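Local structure of Lin0012 protein (Listeria innocua, 3K17) at residues L296-M307 with K334-I344. The protein probably acts as an ATP-dependent phosphomevalonate kinase of the GHMP family, phosphorylating phosphomevalonate in the mevalonate route to isopentenyl diphosphate. Residues are numbered along the deposited sequence; the frame is centred on the assembly and turned at random.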
ATOM      1  N   LEU A 296       4.960 -17.154  41.198  1.00 29.19           N
ATOM      2  CA  LEU A 296       6.172 -17.953  41.286  1.00 29.22           C
ATOM      3  C   LEU A 296       7.337 -17.110  41.801  1.00 28.75           C
ATOM      4  O   LEU A 296       8.170 -17.590  42.569  1.00 29.06           O
ATOM      5  CB  LEU A 296       6.503 -18.558  39.921  1.00 30.14           C
ATOM      6  CG  LEU A 296       7.486 -19.729  39.919  1.00 30.81           C
ATOM      7  CD1 LEU A 296       7.108 -20.749  40.990  1.00 29.24           C
ATOM      8  CD2 LEU A 296       7.483 -20.371  38.537  1.00 31.00           C
ATOM      9  N   LEU A 297       7.391 -15.848  41.386  1.00 26.61           N
ATOM     10  CA  LEU A 297       8.455 -14.971  41.844  1.00 25.68           C
ATOM     11  C   LEU A 297       8.258 -14.677  43.328  1.00 26.84           C
ATOM     12  O   LEU A 297       9.225 -14.525  44.072  1.00 26.41           O
ATOM     13  CB  LEU A 297       8.474 -13.678  41.024  1.00 22.78           C
ATOM     14  CG  LEU A 297       9.136 -13.846  39.651  1.00 20.08           C
ATOM     15  CD1 LEU A 297       8.895 -12.623  38.775  1.00 16.57           C
ATOM     16  CD2 LEU A 297      10.622 -14.086  39.855  1.00 19.59           C
ATOM     17  N   LYS A 298       7.003 -14.615  43.760  1.00 26.59           N
ATOM     18  CA  LYS A 298       6.705 -14.366  45.165  1.00 28.17           C
ATOM     19  C   LYS A 298       7.254 -15.521  45.995  1.00 28.52           C
ATOM     20  O   LYS A 298       7.942 -15.312  46.997  1.00 28.80           O
ATOM     21  CB  LYS A 298       5.194 -14.256  45.391  1.00 29.82           C
ATOM     22  CG  LYS A 298       4.809 -14.054  46.860  1.00 32.21           C
ATOM     23  CD  LYS A 298       3.300 -14.014  47.044  1.00 34.14           C
ATOM     24  CE  LYS A 298       2.924 -13.521  48.438  1.00 36.77           C
ATOM     25  NZ  LYS A 298       3.499 -14.361  49.529  1.00 36.58           N
ATOM     26  N   GLU A 299       6.943 -16.745  45.575  1.00 27.13           N
ATOM     27  CA  GLU A 299       7.422 -17.926  46.283  1.00 27.16           C
ATOM     28  C   GLU A 299       8.940 -17.974  46.254  1.00 25.76           C
ATOM     29  O   GLU A 299       9.578 -18.376  47.220  1.00 25.08           O
ATOM     30  CB  GLU A 299       6.859 -19.200  45.648  1.00 30.97           C
ATOM     31  CG  GLU A 299       5.358 -19.332  45.771  1.00 36.09           C
ATOM     32  CD  GLU A 299       4.895 -19.182  47.206  1.00 40.73           C
ATOM     33  OE1 GLU A 299       5.426 -19.906  48.077  1.00 43.74           O
ATOM     34  OE2 GLU A 299       4.006 -18.342  47.463  1.00 42.80           O
ATOM     35  N   LEU A 300       9.520 -17.561  45.135  1.00 25.33           N
ATOM     36  CA  LEU A 300      10.966 -17.563  45.004  1.00 24.33           C
ATOM     37  C   LEU A 300      11.600 -16.631  46.040  1.00 24.62           C
ATOM     38  O   LEU A 300      12.512 -17.026  46.769  1.00 25.94           O
ATOM     39  CB  LEU A 300      11.350 -17.148  43.579  1.00 23.66           C
ATOM     40  CG  LEU A 300      12.834 -17.072  43.212  1.00 24.55           C
ATOM     41  CD1 LEU A 300      12.994 -17.230  41.705  1.00 23.70           C
ATOM     42  CD2 LEU A 300      13.417 -15.748  43.684  1.00 19.96           C
ATOM     43  N   ALA A 301      11.103 -15.401  46.118  1.00 25.57           N
ATOM     44  CA  ALA A 301      11.637 -14.423  47.059  1.00 27.01           C
ATOM     45  C   ALA A 301      11.292 -14.763  48.507  1.00 27.37           C
ATOM     46  O   ALA A 301      12.119 -14.590  49.400  1.00 27.06           O
ATOM     47  CB  ALA A 301      11.130 -13.023  46.712  1.00 25.50           C
ATOM     48  N   ASP A 302      10.076 -15.239  48.747  1.00 28.29           N
ATOM     49  CA  ASP A 302       9.691 -15.595  50.109  1.00 30.78           C
ATOM     50  C   ASP A 302      10.607 -16.664  50.676  1.00 31.69           C
ATOM     51  O   ASP A 302      11.085 -16.552  51.805  1.00 32.72           O
ATOM     52  CB  ASP A 302       8.247 -16.084  50.161  1.00 31.82           C
ATOM     53  CG  ASP A 302       7.254 -14.954  50.043  1.00 33.07           C
ATOM     54  OD1 ASP A 302       7.651 -13.799  50.302  1.00 33.94           O
ATOM     55  OD2 ASP A 302       6.081 -15.217  49.707  1.00 35.92           O
ATOM     56  N   SER A 303      10.862 -17.703  49.888  1.00 32.31           N
ATOM     57  CA  SER A 303      11.730 -18.778  50.341  1.00 32.23           C
ATOM     58  C   SER A 303      13.141 -18.255  50.604  1.00 32.40           C
ATOM     59  O   SER A 303      13.825 -18.719  51.519  1.00 30.42           O
ATOM     60  CB  SER A 303      11.748 -19.908  49.307  1.00 33.99           C
ATOM     61  OG  SER A 303      11.947 -19.400  48.000  1.00 41.87           O
ATOM     62  N   ALA A 304      13.577 -17.284  49.805  1.00 31.92           N
ATOM     63  CA  ALA A 304      14.902 -16.703  49.986  1.00 30.71           C
ATOM     64  C   ALA A 304      14.936 -15.985  51.332  1.00 31.95           C
ATOM     65  O   ALA A 304      15.919 -16.051  52.064  1.00 31.48           O
ATOM     66  CB  ALA A 304      15.205 -15.720  48.863  1.00 31.17           C
ATOM     67  N   GLU A 305      13.845 -15.301  51.654  1.00 32.90           N
ATOM     68  CA  GLU A 305      13.750 -14.575  52.908  1.00 35.04           C
ATOM     69  C   GLU A 305      13.592 -15.509  54.111  1.00 36.35           C
ATOM     70  O   GLU A 305      14.246 -15.321  55.135  1.00 36.43           O
ATOM     71  CB  GLU A 305      12.591 -13.580  52.839  1.00 34.66           C
ATOM     72  CG  GLU A 305      12.883 -12.386  51.936  1.00 36.35           C
ATOM     73  CD  GLU A 305      11.743 -11.391  51.893  1.00 37.50           C
ATOM     74  OE1 GLU A 305      11.056 -11.242  52.923  1.00 40.25           O
ATOM     75  OE2 GLU A 305      11.542 -10.746  50.841  1.00 36.29           O
ATOM     76  N   ASN A 306      12.739 -16.522  53.982  1.00 38.10           N
ATOM     77  CA  ASN A 306      12.527 -17.468  55.072  1.00 39.45           C
ATOM     78  C   ASN A 306      13.807 -18.219  55.406  1.00 40.73           C
ATOM     79  O   ASN A 306      13.996 -18.669  56.537  1.00 40.16           O
ATOM     80  CB  ASN A 306      11.440 -18.481  54.708  1.00 39.52           C
ATOM     81  CG  ASN A 306      10.102 -17.830  54.456  1.00 41.17           C
ATOM     82  OD1 ASN A 306       9.744 -16.849  55.109  1.00 41.70           O
ATOM     83  ND2 ASN A 306       9.346 -18.378  53.514  1.00 41.60           N
HETATM   84  N   MSE A 307      14.688 -18.345  54.418  1.00 42.06           N
HETATM   85  CA  MSE A 307      15.943 -19.059  54.601  1.00 42.77           C
HETATM   86  C   MSE A 307      16.994 -18.187  55.282  1.00 41.62           C
HETATM   87  O   MSE A 307      18.115 -18.632  55.528  1.00 39.98           O
HETATM   88  CB  MSE A 307      16.466 -19.536  53.246  1.00 48.52           C
HETATM   89  CG  MSE A 307      17.281 -20.815  53.302  1.00 54.73           C
HETATM   90 SE   MSE A 307      16.219 -22.326  53.891  1.00 67.03          SE
HETATM   91  CE  MSE A 307      15.279 -22.692  52.243  1.00 62.10           C
ATOM     92  N   LYS A 334      19.716 -25.280  50.268  1.00 30.37           N
ATOM     93  CA  LYS A 334      18.390 -25.546  50.818  1.00 30.24           C
ATOM     94  C   LYS A 334      17.376 -24.685  50.076  1.00 28.36           C
ATOM     95  O   LYS A 334      16.273 -25.135  49.761  1.00 26.05           O
ATOM     96  CB  LYS A 334      18.335 -25.198  52.310  1.00 34.16           C
ATOM     97  CG  LYS A 334      18.436 -26.389  53.258  1.00 38.71           C
ATOM     98  CD  LYS A 334      19.820 -27.016  53.251  1.00 41.69           C
ATOM     99  CE  LYS A 334      19.916 -28.135  54.283  1.00 44.17           C
ATOM    100  NZ  LYS A 334      19.672 -27.637  55.669  1.00 45.65           N
ATOM    101  N   LEU A 335      17.755 -23.438  49.806  1.00 26.53           N
ATOM    102  CA  LEU A 335      16.877 -22.519  49.094  1.00 25.48           C
ATOM    103  C   LEU A 335      16.603 -23.061  47.692  1.00 24.82           C
ATOM    104  O   LEU A 335      15.453 -23.135  47.263  1.00 25.06           O
ATOM    105  CB  LEU A 335      17.521 -21.137  48.994  1.00 26.71           C
ATOM    106  CG  LEU A 335      16.761 -20.082  48.184  1.00 25.65           C
ATOM    107  CD1 LEU A 335      15.391 -19.852  48.784  1.00 25.18           C
ATOM    108  CD2 LEU A 335      17.565 -18.788  48.164  1.00 25.39           C
ATOM    109  N   VAL A 336      17.668 -23.438  46.993  1.00 24.02           N
ATOM    110  CA  VAL A 336      17.556 -23.984  45.647  1.00 24.47           C
ATOM    111  C   VAL A 336      16.648 -25.219  45.614  1.00 26.89           C
ATOM    112  O   VAL A 336      15.849 -25.383  44.693  1.00 25.30           O
ATOM    113  CB  VAL A 336      18.950 -24.353  45.086  1.00 25.54           C
ATOM    114  CG1 VAL A 336      18.812 -25.180  43.806  1.00 26.35           C
ATOM    115  CG2 VAL A 336      19.737 -23.079  44.792  1.00 26.14           C
ATOM    116  N   ASN A 337      16.769 -26.086  46.616  1.00 28.27           N
ATOM    117  CA  ASN A 337      15.939 -27.286  46.677  1.00 30.17           C
ATOM    118  C   ASN A 337      14.463 -26.898  46.769  1.00 30.11           C
ATOM    119  O   ASN A 337      13.610 -27.520  46.135  1.00 30.08           O
ATOM    120  CB  ASN A 337      16.340 -28.157  47.875  1.00 32.00           C
ATOM    121  CG  ASN A 337      15.451 -29.387  48.029  1.00 37.13           C
ATOM    122  OD1 ASN A 337      14.421 -29.341  48.700  1.00 39.03           O
ATOM    123  ND2 ASN A 337      15.841 -30.489  47.390  1.00 36.50           N
ATOM    124  N   GLU A 338      14.166 -25.869  47.557  1.00 29.12           N
ATOM    125  CA  GLU A 338      12.793 -25.395  47.697  1.00 29.52           C
ATOM    126  C   GLU A 338      12.291 -24.830  46.367  1.00 27.06           C
ATOM    127  O   GLU A 338      11.147 -25.073  45.972  1.00 25.26           O
ATOM    128  CB  GLU A 338      12.709 -24.322  48.780  1.00 33.48           C
ATOM    129  CG  GLU A 338      12.875 -24.872  50.184  1.00 40.08           C
ATOM    130  CD  GLU A 338      11.910 -26.012  50.466  1.00 44.68           C
ATOM    131  OE1 GLU A 338      10.688 -25.817  50.286  1.00 47.42           O
ATOM    132  OE2 GLU A 338      12.373 -27.103  50.862  1.00 46.59           O
ATOM    133  N   TRP A 339      13.151 -24.080  45.679  1.00 22.57           N
ATOM    134  CA  TRP A 339      12.783 -23.504  44.388  1.00 21.82           C
ATOM    135  C   TRP A 339      12.434 -24.609  43.389  1.00 20.74           C
ATOM    136  O   TRP A 339      11.414 -24.543  42.711  1.00 20.67           O
ATOM    137  CB  TRP A 339      13.939 -22.689  43.788  1.00 18.98           C
ATOM    138  CG  TRP A 339      14.204 -21.343  44.407  1.00 19.72           C
ATOM    139  CD1 TRP A 339      13.471 -20.712  45.372  1.00 18.64           C
ATOM    140  CD2 TRP A 339      15.265 -20.440  44.055  1.00 21.82           C
ATOM    141  NE1 TRP A 339      14.005 -19.471  45.639  1.00 19.56           N
ATOM    142  CE2 TRP A 339      15.107 -19.279  44.845  1.00 20.10           C
ATOM    143  CE3 TRP A 339      16.331 -20.501  43.147  1.00 19.95           C
ATOM    144  CZ2 TRP A 339      15.973 -18.188  44.752  1.00 18.99           C
ATOM    145  CZ3 TRP A 339      17.195 -19.414  43.056  1.00 20.12           C
ATOM    146  CH2 TRP A 339      17.008 -18.274  43.856  1.00 19.56           C
ATOM    147  N   GLU A 340      13.296 -25.618  43.303  1.00 20.26           N
ATOM    148  CA  GLU A 340      13.112 -26.703  42.349  1.00 22.93           C
ATOM    149  C   GLU A 340      11.832 -27.506  42.519  1.00 24.50           C
ATOM    150  O   GLU A 340      11.271 -27.991  41.537  1.00 24.17           O
ATOM    151  CB  GLU A 340      14.319 -27.638  42.368  1.00 21.78           C
ATOM    152  CG  GLU A 340      15.613 -26.955  41.987  1.00 27.24           C
ATOM    153  CD  GLU A 340      16.781 -27.915  41.940  1.00 28.77           C
ATOM    154  OE1 GLU A 340      16.935 -28.719  42.882  1.00 32.65           O
ATOM    155  OE2 GLU A 340      17.553 -27.859  40.965  1.00 32.08           O
ATOM    156  N   LYS A 341      11.367 -27.656  43.756  1.00 25.59           N
ATOM    157  CA  LYS A 341      10.134 -28.393  43.986  1.00 26.83           C
ATOM    158  C   LYS A 341       8.966 -27.556  43.483  1.00 26.32           C
ATOM    159  O   LYS A 341       7.856 -28.060  43.292  1.00 26.32           O
ATOM    160  CB  LYS A 341       9.955 -28.694  45.476  1.00 29.95           C
ATOM    161  CG  LYS A 341      10.992 -29.640  46.051  1.00 30.89           C
ATOM    162  CD  LYS A 341      10.723 -29.919  47.531  1.00 36.33           C
ATOM    163  CE  LYS A 341      10.726 -28.631  48.353  1.00 38.69           C
ATOM    164  NZ  LYS A 341      10.550 -28.875  49.821  1.00 40.29           N
ATOM    165  N   LEU A 342       9.220 -26.271  43.266  1.00 24.62           N
ATOM    166  CA  LEU A 342       8.184 -25.371  42.783  1.00 25.15           C
ATOM    167  C   LEU A 342       8.192 -25.274  41.256  1.00 24.19           C
ATOM    168  O   LEU A 342       7.350 -24.596  40.668  1.00 25.63           O
ATOM    169  CB  LEU A 342       8.372 -23.982  43.401  1.00 25.47           C
ATOM    170  CG  LEU A 342       8.250 -23.930  44.930  1.00 27.69           C
ATOM    171  CD1 LEU A 342       8.619 -22.534  45.448  1.00 27.94           C
ATOM    172  CD2 LEU A 342       6.822 -24.291  45.339  1.00 28.21           C
ATOM    173  N   GLY A 343       9.143 -25.953  40.616  1.00 22.77           N
ATOM    174  CA  GLY A 343       9.221 -25.913  39.164  1.00 20.77           C
ATOM    175  C   GLY A 343      10.205 -24.887  38.615  1.00 20.87           C
ATOM    176  O   GLY A 343      10.361 -24.748  37.396  1.00 17.69           O
ATOM    177  N   ILE A 344      10.865 -24.164  39.517  1.00 20.63           N
ATOM    178  CA  ILE A 344      11.852 -23.153  39.142  1.00 18.67           C
ATOM    179  C   ILE A 344      13.149 -23.851  38.741  1.00 18.98           C
ATOM    180  O   ILE A 344      13.577 -24.792  39.404  1.00 19.90           O
ATOM    181  CB  ILE A 344      12.123 -22.196  40.340  1.00 20.81           C
ATOM    182  CG1 ILE A 344      10.882 -21.335  40.602  1.00 16.30           C
ATOM    183  CG2 ILE A 344      13.359 -21.334  40.068  1.00 17.08           C
ATOM    184  CD1 ILE A 344      10.825 -20.761  42.018  1.00 19.40           C
TER
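Two antiparallel helices pack side by side here, 296-306 against 334-341, where Leu300 meets Trp339 and Ala304 meets Leu335 over the four-stranded sheet of the C-terminal region. The axes of these two short segments come within 9.6 Å, their N-to-C directions 155° apart. Trp339 lies in the middle, with Leu300 CG from the facing helix over one face of its indole and Leu335 CG, one turn back on its own helix, over the other, both nearer the ring's margin than its centre. With CG anti to the backbone N (chi1 180°), Leu300 lays CG 3.6 Å from Trp339 CE2. The indole also makes a polar link: Trp339 NE1 donates to Leu300 O at 3.1 Å, bent to 150° at the hydrogen. That carbonyl already takes Ala304 N of its own helix, which arrives from the opposite face of its plane. Ser303 OG sits in the plane of the indole at its edge, 3.1 Å from Trp339 NE1. The pair forms part of the helical layer covering the antiparallel sheet of the GHMP kinase C-terminal domain; Ala304, Leu335 and Trp339 all touch Ala324 of strand 321-326. At one end, the chain of Met307, a selenomethionine, folds back to bring CE 3.5 Å from Leu335 CA. At the other, a Schellman motif with Gly343 at positive phi closes helix 334-341 and turns the chain so that Ile344 CG1 packs 3.8 Å from Leu296 CG, while Leu342 CD1 rests on Glu299 CB.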